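Local coordinates for methyltransferase-like protein 5 (PDB 1WY7) that probably acts as an S-adenosylmethionine-dependent methyltransferase on RNA and binds S-adenosyl-L-homocysteine, the spent form of that cofactor, at residues L8-F18 with G59-L70; E74-V85 with K98-F109. All coordinates share one frame; numbering follows the deposited sequence.

Contact 1: residues L8-F18 with G59-L70. With SAH (S-adenosyl-L-homocysteine), chain E.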
loop_
_atom_site.group_PDB
_atom_site.type_symbol
_atom_site.label_atom_id
_atom_site.label_comp_id
_atom_site.label_asym_id
_atom_site.label_seq_id
_atom_site.Cartn_x
_atom_site.Cartn_y
_atom_site.Cartn_z
ATOM N N LEU A 8 10.128 -7.873 -10.866
ATOM C CA LEU A 8 9.715 -6.719 -10.085
ATOM C C LEU A 8 9.881 -7.025 -8.594
ATOM O O LEU A 8 10.408 -6.205 -7.834
ATOM C CB LEU A 8 8.258 -6.362 -10.414
ATOM C CG LEU A 8 7.598 -5.186 -9.676
ATOM C CD1 LEU A 8 8.431 -3.927 -9.821
ATOM C CD2 LEU A 8 6.215 -4.960 -10.254
ATOM N N ALA A 9 9.446 -8.213 -8.188
ATOM C CA ALA A 9 9.549 -8.623 -6.792
ATOM C C ALA A 9 11.004 -8.589 -6.348
ATOM O O ALA A 9 11.319 -8.114 -5.255
ATOM C CB ALA A 9 8.970 -10.022 -6.609
ATOM N N ILE A 10 11.886 -9.094 -7.206
ATOM C CA ILE A 10 13.321 -9.130 -6.924
ATOM C C ILE A 10 13.871 -7.719 -6.750
ATOM O O ILE A 10 14.599 -7.419 -5.799
ATOM C CB ILE A 10 14.085 -9.823 -8.091
ATOM C CG1 ILE A 10 13.774 -11.322 -8.094
ATOM C CG2 ILE A 10 15.585 -9.577 -7.977
ATOM C CD1 ILE A 10 14.392 -12.077 -9.276
ATOM N N ALA A 11 13.528 -6.854 -7.689
ATOM C CA ALA A 11 13.991 -5.479 -7.631
ATOM C C ALA A 11 13.446 -4.757 -6.392
ATOM O O ALA A 11 14.157 -3.955 -5.769
ATOM C CB ALA A 11 13.584 -4.737 -8.898
ATOM N N LEU A 12 12.197 -5.043 -6.029
ATOM C CA LEU A 12 11.590 -4.408 -4.861
ATOM C C LEU A 12 12.248 -4.865 -3.565
ATOM O O LEU A 12 12.344 -4.094 -2.618
ATOM C CB LEU A 12 10.077 -4.695 -4.799
ATOM C CG LEU A 12 9.243 -4.056 -5.911
ATOM C CD1 LEU A 12 7.788 -4.421 -5.749
ATOM C CD2 LEU A 12 9.441 -2.545 -5.886
ATOM N N SER A 13 12.715 -6.112 -3.536
ATOM C CA SER A 13 13.349 -6.666 -2.340
ATOM C C SER A 13 14.717 -6.055 -2.053
ATOM O O SER A 13 15.254 -6.207 -0.953
ATOM C CB SER A 13 13.499 -8.180 -2.479
ATOM O OG SER A 13 14.428 -8.499 -3.505
ATOM N N LYS A 14 15.276 -5.364 -3.037
ATOM C CA LYS A 14 16.582 -4.737 -2.880
ATOM C C LYS A 14 16.556 -3.384 -2.178
ATOM O O LYS A 14 17.607 -2.845 -1.833
ATOM C CB LYS A 14 17.254 -4.592 -4.242
ATOM C CG LYS A 14 17.643 -5.928 -4.844
ATOM C CD LYS A 14 18.177 -5.772 -6.249
ATOM C CE LYS A 14 18.643 -7.114 -6.788
ATOM N NZ LYS A 14 19.183 -6.974 -8.168
ATOM N N LEU A 15 15.362 -2.839 -1.959
ATOM C CA LEU A 15 15.215 -1.552 -1.278
ATOM C C LEU A 15 15.536 -1.673 0.207
ATOM O O LEU A 15 15.380 -2.737 0.802
ATOM C CB LEU A 15 13.784 -1.017 -1.427
ATOM C CG LEU A 15 13.279 -0.629 -2.823
ATOM C CD1 LEU A 15 11.863 -0.056 -2.723
ATOM C CD2 LEU A 15 14.210 0.407 -3.431
ATOM N N LYS A 16 15.974 -0.570 0.806
ATOM C CA LYS A 16 16.298 -0.544 2.230
ATOM C C LYS A 16 15.033 -0.634 3.081
ATOM O O LYS A 16 13.993 -0.111 2.693
ATOM C CB LYS A 16 17.060 0.742 2.560
ATOM C CG LYS A 16 18.462 0.790 1.969
ATOM C CD LYS A 16 18.433 0.669 0.447
ATOM C CE LYS A 16 19.797 0.276 -0.137
ATOM N NZ LYS A 16 20.835 1.337 0.007
ATOM N N GLY A 17 15.128 -1.302 4.233
ATOM C CA GLY A 17 13.985 -1.441 5.124
ATOM C C GLY A 17 13.978 -0.390 6.222
ATOM O O GLY A 17 14.788 0.541 6.199
ATOM N N PHE A 18 13.062 -0.527 7.181
ATOM C CA PHE A 18 12.953 0.419 8.296
ATOM C C PHE A 18 14.185 0.405 9.197
ATOM O O PHE A 18 14.702 -0.653 9.530
ATOM C CB PHE A 18 11.738 0.096 9.168
ATOM C CG PHE A 18 10.414 0.367 8.514
ATOM C CD1 PHE A 18 9.765 -0.625 7.785
ATOM C CD2 PHE A 18 9.803 1.612 8.646
ATOM C CE1 PHE A 18 8.524 -0.381 7.199
ATOM C CE2 PHE A 18 8.562 1.868 8.062
ATOM C CZ PHE A 18 7.920 0.869 7.338
ATOM N N GLY A 59 5.586 4.129 4.232
ATOM C CA GLY A 59 6.716 3.509 4.912
ATOM C C GLY A 59 8.054 3.710 4.218
ATOM O O GLY A 59 8.511 4.850 4.047
ATOM N N THR A 60 8.689 2.603 3.817
ATOM C CA THR A 60 9.985 2.671 3.136
ATOM C C THR A 60 9.847 2.950 1.643
ATOM O O THR A 60 10.852 3.150 0.959
ATOM C CB THR A 60 10.822 1.373 3.292
ATOM O OG1 THR A 60 10.118 0.263 2.720
ATOM C CG2 THR A 60 11.097 1.099 4.750
ATOM N N GLY A 61 8.615 2.952 1.138
ATOM C CA GLY A 61 8.397 3.232 -0.271
ATOM C C GLY A 61 8.395 2.076 -1.265
ATOM O O GLY A 61 8.540 2.307 -2.457
ATOM N N VAL A 62 8.210 0.841 -0.809
ATOM C CA VAL A 62 8.206 -0.298 -1.739
ATOM C C VAL A 62 7.131 -0.149 -2.818
ATOM O O VAL A 62 7.427 -0.266 -4.013
ATOM C CB VAL A 62 7.966 -1.642 -1.007
ATOM C CG1 VAL A 62 7.784 -2.754 -2.021
ATOM C CG2 VAL A 62 9.135 -1.960 -0.084
ATOM N N LEU A 63 5.889 0.107 -2.401
ATOM C CA LEU A 63 4.792 0.261 -3.348
ATOM C C LEU A 63 4.990 1.476 -4.246
ATOM O O LEU A 63 4.700 1.431 -5.444
ATOM C CB LEU A 63 3.451 0.381 -2.608
ATOM C CG LEU A 63 2.993 -0.861 -1.842
ATOM C CD1 LEU A 63 1.604 -0.617 -1.286
ATOM C CD2 LEU A 63 2.971 -2.085 -2.786
ATOM N N SER A 64 5.488 2.557 -3.658
ATOM C CA SER A 64 5.732 3.792 -4.391
ATOM C C SER A 64 6.774 3.578 -5.479
ATOM O O SER A 64 6.597 4.011 -6.620
ATOM C CB SER A 64 6.242 4.871 -3.436
ATOM O OG SER A 64 5.246 5.245 -2.512
ATOM N N TYR A 65 7.867 2.923 -5.102
ATOM C CA TYR A 65 8.960 2.642 -6.030
ATOM C C TYR A 65 8.446 1.808 -7.213
ATOM O O TYR A 65 8.702 2.139 -8.382
ATOM C CB TYR A 65 10.081 1.906 -5.288
ATOM C CG TYR A 65 11.325 1.651 -6.107
ATOM C CD1 TYR A 65 11.467 0.485 -6.855
ATOM C CD2 TYR A 65 12.370 2.568 -6.115
ATOM C CE1 TYR A 65 12.622 0.237 -7.589
ATOM C CE2 TYR A 65 13.527 2.333 -6.842
ATOM C CZ TYR A 65 13.648 1.164 -7.575
ATOM O OH TYR A 65 14.803 0.908 -8.275
ATOM N N GLY A 66 7.708 0.742 -6.900
ATOM C CA GLY A 66 7.156 -0.121 -7.927
ATOM C C GLY A 66 6.253 0.635 -8.886
ATOM O O GLY A 66 6.316 0.431 -10.109
ATOM N N ALA A 67 5.412 1.509 -8.337
ATOM C CA ALA A 67 4.494 2.296 -9.149
ATOM C C ALA A 67 5.277 3.189 -10.102
ATOM O O ALA A 67 4.966 3.255 -11.294
ATOM C CB ALA A 67 3.584 3.151 -8.261
ATOM N N LEU A 68 6.280 3.888 -9.572
ATOM C CA LEU A 68 7.108 4.764 -10.390
ATOM C C LEU A 68 7.787 3.911 -11.456
ATOM O O LEU A 68 7.837 4.274 -12.630
ATOM C CB LEU A 68 8.191 5.457 -9.556
ATOM C CG LEU A 68 7.957 6.796 -8.846
ATOM C CD1 LEU A 68 7.186 7.765 -9.735
ATOM C CD2 LEU A 68 7.218 6.546 -7.583
ATOM N N LEU A 69 8.314 2.773 -11.023
ATOM C CA LEU A 69 8.995 1.835 -11.906
ATOM C C LEU A 69 8.050 1.411 -13.034
ATOM O O LEU A 69 8.470 1.219 -14.179
ATOM C CB LEU A 69 9.426 0.609 -11.091
ATOM C CG LEU A 69 10.559 -0.290 -11.578
ATOM C CD1 LEU A 69 10.155 -0.958 -12.875
ATOM C CD2 LEU A 69 11.830 0.537 -11.748
ATOM N N LEU A 70 6.768 1.272 -12.712
ATOM C CA LEU A 70 5.794 0.860 -13.708
ATOM C C LEU A 70 5.163 2.008 -14.492
ATOM O O LEU A 70 4.183 1.810 -15.192
ATOM C CB LEU A 70 4.713 -0.007 -13.058
ATOM C CG LEU A 70 4.946 -1.526 -13.008
ATOM C CD1 LEU A 70 6.374 -1.848 -12.689
ATOM C CD2 LEU A 70 4.018 -2.143 -11.984
HETATM N N SAH E . 7.103 -0.457 3.973
HETATM C CA SAH E . 5.727 -0.693 3.491
HETATM C CB SAH E . 4.775 0.029 4.457
HETATM C CG SAH E . 4.436 -0.958 5.516
HETATM S SD SAH E . 3.391 -0.589 6.938
HETATM C C SAH E . 5.678 -0.224 2.062
HETATM O O SAH E . 6.773 -0.127 1.426
HETATM O OXT SAH E . 4.505 0.042 1.638
HETATM C "C5'" SAH E . 2.503 0.904 6.553
HETATM C "C4'" SAH E . 2.961 2.237 7.165
HETATM O "O4'" SAH E . 1.821 2.901 7.767
HETATM C "C3'" SAH E . 3.940 2.155 8.338
HETATM O "O3'" SAH E . 5.207 2.512 7.750
HETATM C "C2'" SAH E . 3.511 3.245 9.333
HETATM O "O2'" SAH E . 4.443 4.139 9.896
HETATM C "C1'" SAH E . 2.332 3.912 8.603
HETATM N N9 SAH E . 1.265 4.378 9.476
HETATM C C8 SAH E . 0.714 3.809 10.611
HETATM N N7 SAH E . -0.258 4.510 11.138
HETATM C C5 SAH E . -0.367 5.619 10.304
HETATM C C6 SAH E . -1.223 6.754 10.295
HETATM N N6 SAH E . -2.183 6.934 11.228
HETATM N N1 SAH E . -1.080 7.707 9.315
HETATM C C2 SAH E . -0.124 7.519 8.376
HETATM N N3 SAH E . 0.745 6.486 8.273
HETATM C C4 SAH E . 0.570 5.554 9.277
HETATM O O HOH W 1 15.723 -2.018 -7.522
HETATM O O HOH W 2 12.007 -1.529 1.636
#

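Contact 2: residues E74-V85 with K98-F109. With SAH (S-adenosyl-L-homocysteine), chain E.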
loop_
_atom_site.group_PDB
_atom_site.type_symbol
_atom_site.label_atom_id
_atom_site.label_comp_id
_atom_site.label_asym_id
_atom_site.label_seq_id
_atom_site.Cartn_x
_atom_site.Cartn_y
_atom_site.Cartn_z
ATOM N N GLU A 74 3.145 10.350 -11.200
ATOM C CA GLU A 74 3.680 10.845 -9.937
ATOM C C GLU A 74 3.062 10.077 -8.789
ATOM O O GLU A 74 1.969 9.520 -8.909
ATOM C CB GLU A 74 3.386 12.336 -9.742
ATOM C CG GLU A 74 1.926 12.679 -9.518
ATOM C CD GLU A 74 1.719 14.127 -9.060
ATOM O OE1 GLU A 74 2.227 14.491 -7.975
ATOM O OE2 GLU A 74 1.053 14.903 -9.781
ATOM N N VAL A 75 3.768 10.045 -7.668
ATOM C CA VAL A 75 3.272 9.357 -6.499
ATOM C C VAL A 75 3.326 10.297 -5.306
ATOM O O VAL A 75 4.276 11.078 -5.155
ATOM C CB VAL A 75 4.116 8.100 -6.201
ATOM C CG1 VAL A 75 3.653 7.452 -4.891
ATOM C CG2 VAL A 75 3.995 7.110 -7.359
ATOM N N ILE A 76 2.283 10.260 -4.481
ATOM C CA ILE A 76 2.262 11.086 -3.286
ATOM C C ILE A 76 2.325 10.111 -2.115
ATOM O O ILE A 76 1.405 9.335 -1.869
ATOM C CB ILE A 76 1.006 11.986 -3.219
ATOM C CG1 ILE A 76 0.943 12.869 -4.472
ATOM C CG2 ILE A 76 1.084 12.899 -1.982
ATOM C CD1 ILE A 76 -0.263 13.820 -4.529
ATOM N N CYS A 77 3.451 10.142 -1.420
ATOM C CA CYS A 77 3.701 9.256 -0.304
ATOM C C CYS A 77 3.186 9.836 1.007
ATOM O O CYS A 77 3.626 10.902 1.439
ATOM C CB CYS A 77 5.204 8.982 -0.228
ATOM S SG CYS A 77 5.901 8.500 -1.843
ATOM N N VAL A 78 2.234 9.136 1.619
ATOM C CA VAL A 78 1.651 9.571 2.880
ATOM C C VAL A 78 2.185 8.668 3.967
ATOM O O VAL A 78 1.947 7.461 3.947
ATOM C CB VAL A 78 0.112 9.472 2.871
ATOM C CG1 VAL A 78 -0.434 9.923 4.215
ATOM C CG2 VAL A 78 -0.467 10.334 1.759
ATOM N N GLU A 79 2.904 9.260 4.913
ATOM C CA GLU A 79 3.510 8.515 6.006
ATOM C C GLU A 79 3.608 9.400 7.255
ATOM O O GLU A 79 4.058 10.544 7.177
ATOM C CB GLU A 79 4.900 8.053 5.570
ATOM C CG GLU A 79 5.783 7.524 6.672
ATOM C CD GLU A 79 5.185 6.324 7.356
ATOM O OE1 GLU A 79 4.803 5.359 6.663
ATOM O OE2 GLU A 79 5.102 6.347 8.592
ATOM N N VAL A 80 3.203 8.865 8.406
ATOM C CA VAL A 80 3.226 9.632 9.655
ATOM C C VAL A 80 4.593 9.694 10.330
ATOM O O VAL A 80 4.864 10.608 11.106
ATOM C CB VAL A 80 2.229 9.051 10.691
ATOM C CG1 VAL A 80 2.718 7.699 11.179
ATOM C CG2 VAL A 80 2.057 10.014 11.866
ATOM N N ASP A 81 5.455 8.733 10.024
ATOM C CA ASP A 81 6.759 8.671 10.658
ATOM C C ASP A 81 7.940 9.199 9.837
ATOM O O ASP A 81 8.348 8.598 8.845
ATOM C CB ASP A 81 7.023 7.230 11.101
ATOM C CG ASP A 81 8.308 7.086 11.890
ATOM O OD1 ASP A 81 8.664 5.943 12.237
ATOM O OD2 ASP A 81 8.969 8.112 12.167
ATOM N N LYS A 82 8.492 10.324 10.284
ATOM C CA LYS A 82 9.630 10.964 9.626
ATOM C C LYS A 82 10.805 10.010 9.404
ATOM O O LYS A 82 11.454 10.044 8.355
ATOM C CB LYS A 82 10.101 12.160 10.460
ATOM C CG LYS A 82 11.451 12.755 10.045
ATOM C CD LYS A 82 11.487 13.156 8.570
ATOM C CE LYS A 82 12.682 14.075 8.263
ATOM N NZ LYS A 82 13.986 13.531 8.752
ATOM N N GLU A 83 11.083 9.172 10.395
ATOM C CA GLU A 83 12.185 8.216 10.293
ATOM C C GLU A 83 12.008 7.230 9.144
ATOM O O GLU A 83 12.983 6.713 8.599
ATOM C CB GLU A 83 12.332 7.456 11.602
ATOM C CG GLU A 83 12.916 8.292 12.719
ATOM C CD GLU A 83 12.740 7.631 14.067
ATOM O OE1 GLU A 83 11.615 7.700 14.621
ATOM O OE2 GLU A 83 13.721 7.030 14.561
ATOM N N ALA A 84 10.757 6.969 8.785
ATOM C CA ALA A 84 10.461 6.073 7.680
ATOM C C ALA A 84 10.681 6.856 6.390
ATOM O O ALA A 84 11.179 6.319 5.403
ATOM C CB ALA A 84 9.009 5.578 7.775
ATOM N N VAL A 85 10.316 8.134 6.411
ATOM C CA VAL A 85 10.480 8.994 5.249
ATOM C C VAL A 85 11.954 9.113 4.856
ATOM O O VAL A 85 12.268 9.215 3.673
ATOM C CB VAL A 85 9.872 10.392 5.525
ATOM C CG1 VAL A 85 10.098 11.331 4.333
ATOM C CG2 VAL A 85 8.385 10.242 5.794
ATOM N N LYS A 98 9.569 13.134 -9.132
ATOM C CA LYS A 98 8.344 12.453 -9.547
ATOM C C LYS A 98 7.473 12.002 -8.363
ATOM O O LYS A 98 6.394 11.438 -8.554
ATOM C CB LYS A 98 8.687 11.247 -10.441
ATOM C CG LYS A 98 9.235 11.629 -11.817
ATOM C CD LYS A 98 9.632 10.415 -12.660
ATOM C CE LYS A 98 8.447 9.495 -12.991
ATOM N NZ LYS A 98 7.376 10.145 -13.815
ATOM N N PHE A 99 7.942 12.254 -7.143
ATOM C CA PHE A 99 7.191 11.877 -5.952
ATOM C C PHE A 99 7.129 13.006 -4.927
ATOM O O PHE A 99 8.015 13.847 -4.859
ATOM C CB PHE A 99 7.806 10.639 -5.298
ATOM C CG PHE A 99 9.137 10.883 -4.646
ATOM C CD1 PHE A 99 9.214 11.308 -3.327
ATOM C CD2 PHE A 99 10.315 10.687 -5.349
ATOM C CE1 PHE A 99 10.437 11.529 -2.720
ATOM C CE2 PHE A 99 11.546 10.907 -4.749
ATOM C CZ PHE A 99 11.606 11.328 -3.432
ATOM N N LYS A 100 6.058 13.024 -4.144
ATOM C CA LYS A 100 5.895 14.022 -3.100
ATOM C C LYS A 100 5.656 13.299 -1.788
ATOM O O LYS A 100 5.174 12.168 -1.775
ATOM C CB LYS A 100 4.727 14.961 -3.405
ATOM C CG LYS A 100 4.944 15.802 -4.659
ATOM C CD LYS A 100 3.996 16.979 -4.717
ATOM C CE LYS A 100 2.550 16.526 -4.701
ATOM N NZ LYS A 100 2.186 15.743 -5.913
ATOM N N VAL A 101 6.000 13.949 -0.683
ATOM C CA VAL A 101 5.823 13.330 0.618
ATOM C C VAL A 101 4.965 14.140 1.574
ATOM O O VAL A 101 5.182 15.339 1.772
ATOM C CB VAL A 101 7.171 13.061 1.297
ATOM C CG1 VAL A 101 6.956 12.320 2.600
ATOM C CG2 VAL A 101 8.053 12.236 0.364
ATOM N N PHE A 102 3.969 13.474 2.149
ATOM C CA PHE A 102 3.097 14.108 3.123
ATOM C C PHE A 102 3.313 13.398 4.453
ATOM O O PHE A 102 2.897 12.256 4.645
ATOM C CB PHE A 102 1.621 14.026 2.723
ATOM C CG PHE A 102 0.672 14.541 3.791
ATOM C CD1 PHE A 102 0.192 13.693 4.792
ATOM C CD2 PHE A 102 0.282 15.883 3.812
ATOM C CE1 PHE A 102 -0.657 14.164 5.791
ATOM C CE2 PHE A 102 -0.569 16.373 4.812
ATOM C CZ PHE A 102 -1.040 15.509 5.805
ATOM N N ILE A 103 3.992 14.084 5.363
ATOM C CA ILE A 103 4.278 13.544 6.686
ATOM C C ILE A 103 3.188 13.998 7.651
ATOM O O ILE A 103 3.135 15.167 8.043
ATOM C CB ILE A 103 5.622 14.063 7.213
ATOM C CG1 ILE A 103 6.718 13.812 6.180
ATOM C CG2 ILE A 103 5.949 13.401 8.561
ATOM C CD1 ILE A 103 8.084 14.276 6.639
ATOM N N GLY A 104 2.321 13.075 8.036
ATOM C CA GLY A 104 1.243 13.405 8.950
ATOM C C GLY A 104 0.315 12.214 8.979
ATOM O O GLY A 104 0.569 11.237 8.278
ATOM N N ASP A 105 -0.749 12.280 9.777
ATOM C CA ASP A 105 -1.688 11.169 9.867
ATOM C C ASP A 105 -2.426 11.059 8.541
ATOM O O ASP A 105 -2.696 12.066 7.876
ATOM C CB ASP A 105 -2.684 11.397 11.015
ATOM C CG ASP A 105 -3.544 10.174 11.295
ATOM O OD1 ASP A 105 -4.666 10.079 10.751
ATOM O OD2 ASP A 105 -3.085 9.297 12.054
ATOM N N VAL A 106 -2.740 9.831 8.150
ATOM C CA VAL A 106 -3.431 9.586 6.891
ATOM C C VAL A 106 -4.740 10.382 6.792
ATOM O O VAL A 106 -5.110 10.847 5.722
ATOM C CB VAL A 106 -3.722 8.060 6.718
ATOM C CG1 VAL A 106 -4.700 7.576 7.803
ATOM C CG2 VAL A 106 -4.282 7.783 5.324
ATOM N N SER A 107 -5.433 10.556 7.912
ATOM C CA SER A 107 -6.698 11.283 7.888
ATOM C C SER A 107 -6.557 12.761 7.574
ATOM O O SER A 107 -7.522 13.383 7.158
ATOM C CB SER A 107 -7.445 11.126 9.217
ATOM O OG SER A 107 -6.741 11.752 10.277
ATOM N N GLU A 108 -5.362 13.319 7.755
ATOM C CA GLU A 108 -5.155 14.741 7.491
ATOM C C GLU A 108 -4.817 15.063 6.040
ATOM O O GLU A 108 -4.865 16.218 5.630
ATOM C CB GLU A 108 -4.089 15.285 8.440
ATOM C CG GLU A 108 -4.480 15.111 9.907
ATOM C CD GLU A 108 -3.448 15.669 10.868
ATOM O OE1 GLU A 108 -2.309 15.134 10.918
ATOM O OE2 GLU A 108 -3.779 16.649 11.575
ATOM N N PHE A 109 -4.493 14.032 5.266
ATOM C CA PHE A 109 -4.165 14.178 3.851
ATOM C C PHE A 109 -5.478 14.322 3.079
ATOM O O PHE A 109 -6.430 13.589 3.328
ATOM C CB PHE A 109 -3.381 12.932 3.397
ATOM C CG PHE A 109 -3.103 12.875 1.913
ATOM C CD1 PHE A 109 -3.786 11.980 1.099
ATOM C CD2 PHE A 109 -2.151 13.708 1.336
ATOM C CE1 PHE A 109 -3.522 11.914 -0.270
ATOM C CE2 PHE A 109 -1.881 13.653 -0.030
ATOM C CZ PHE A 109 -2.568 12.753 -0.835
HETATM N N SAH E . 7.103 -0.457 3.973
HETATM C CA SAH E . 5.727 -0.693 3.491
HETATM C CB SAH E . 4.775 0.029 4.457
HETATM C CG SAH E . 4.436 -0.958 5.516
HETATM S SD SAH E . 3.391 -0.589 6.938
HETATM C C SAH E . 5.678 -0.224 2.062
HETATM O O SAH E . 6.773 -0.127 1.426
HETATM O OXT SAH E . 4.505 0.042 1.638
HETATM C "C5'" SAH E . 2.503 0.904 6.553
HETATM C "C4'" SAH E . 2.961 2.237 7.165
HETATM O "O4'" SAH E . 1.821 2.901 7.767
HETATM C "C3'" SAH E . 3.940 2.155 8.338
HETATM O "O3'" SAH E . 5.207 2.512 7.750
HETATM C "C2'" SAH E . 3.511 3.245 9.333
HETATM O "O2'" SAH E . 4.443 4.139 9.896
HETATM C "C1'" SAH E . 2.332 3.912 8.603
HETATM N N9 SAH E . 1.265 4.378 9.476
HETATM C C8 SAH E . 0.714 3.809 10.611
HETATM N N7 SAH E . -0.258 4.510 11.138
HETATM C C5 SAH E . -0.367 5.619 10.304
HETATM C C6 SAH E . -1.223 6.754 10.295
HETATM N N6 SAH E . -2.183 6.934 11.228
HETATM N N1 SAH E . -1.080 7.707 9.315
HETATM C C2 SAH E . -0.124 7.519 8.376
HETATM N N3 SAH E . 0.745 6.486 8.273
HETATM C C4 SAH E . 0.570 5.554 9.277
#

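Contact 1: residues L8-F18 with G59-L70
L15 lays CD2 over the centre of the Y65 ring, 4.0 Å from its centroid, a CH-pi contact, while L15 CD1 rests on Y65 CB. Similarly, T60 CG2 sits over the middle of the F18 ring, 3.8 Å from the centroid and 11° off the normal. T60 manages this with OG1 set between its own N and C (chi1 61°), which turns the methyl to F18 and leaves the hydroxyl for a bridging water and, more weakly, the cofactor amine.

Aliphatic packing continues between helices whose directions differ by 131°. L12 CD2 meets the edge of the Y65 ring, 3.8 Å from Y65 CD1, beside the bare backbone of G66, and L8 CD2 meets L70 CD1 tip to tip.

Polar links across the segments run through water: one molecule joins A11 O to Y65 OH, which also bonds E94, and another joins K16 O to T60 OG1.

At the cofactor, V62 N donates to SAH O at 2.8 Å, and T60 OG1 weakly accepts from SAH N. G59 must lack a side chain, since a CB would strike both F18 CZ and the ligand. With an alanine in place of F18, the T60 methyl would probably lose its supporting ring and a gap would open beside G59 and the ribose O3'.

Greasy leucines thus hold the helices together, while the glycine-rich turn offers the V62 amide at a helix start, a setting likely to steady the cofactor's carboxylate.

Contact 2: residues E74-V85 with K98-F109
F109, from beyond the end of its strand, comes back to cover V78 of the neighbouring strand: the 3-10 turn at 106-108 returns the chain to the sheet. V78 CG2 lies over the centre of the F109 ring, 3.6 Å from the centroid and 10° off the normal, a CH-pi contact. I76 approaches the same ring obliquely, its CG2 3.6 Å from F109 CE2. F102 lies alongside V78, pointing the same way. On this face K100 likewise runs alongside I76, and its NZ forms a salt bridge with E74 OE1, whose modelled 2.4 Å is too short to be relied on.

Strands 74-79 and 99-103 pair in parallel, with amides passing from one to the other and back. The bond from F102 N to C77 O is nearly straight, 2.7 Å at 177°. On the other face, V85 of the following helix slides CG1 past V101 CG1 at 3.7 Å and presses CG2 against I103, which closes the right-handed beta-alpha-beta crossover expected of this Rossmann-like fold.

Where the strands end, both segments turn to the cofactor. E79 has CG anti to its backbone N (chi1 167°) and bends at the next torsion, carrying the carboxylate away from the neighbouring strand. Its OE2 takes the ribose O2' at 2.6 Å and also D81 N on the anti lone pair; OE1 takes O3'. D105 OD2 accepts from adenine N6 at 2.7 Å, and V106 N donates to N1. S107 N and OG grip D105 OD1 from opposite faces of its plane, the first forming an Asx turn that positions the carboxylate. V80 CG1 lies beside the adenine.

Glutamate suits paired ribose hydroxyls, whereas an aspartate acceptor with a neighbouring amide donor matches the N6 and N1 edge, a pattern that fits adenosine and probably contributes to its recognition.

Overall arrangement
Contacts 1 and 2 share one ligand: 8-18 with 59-70 serves mainly the amino acid end of S-adenosyl-L-homocysteine, though F18 and G59 also reach the ribose O3', and 74-85 with 98-109 holds its ribose and adenine. Their centres lie 15 Å apart, yet they touch directly. G59 N reaches E79 OE1 at 2.8 Å, probably a hydrogen bond, so the glycine turn of contact 1 is tied to the ribose-binding acid of contact 2. Helix 62-69 is followed, after a short turn, by strand 74-79 and packs against it, S64 OG lying 3.4 Å from C77 SG. F18 also touches A84, and Q27 bonds both the cofactor and D81, so both add links beside the pocket.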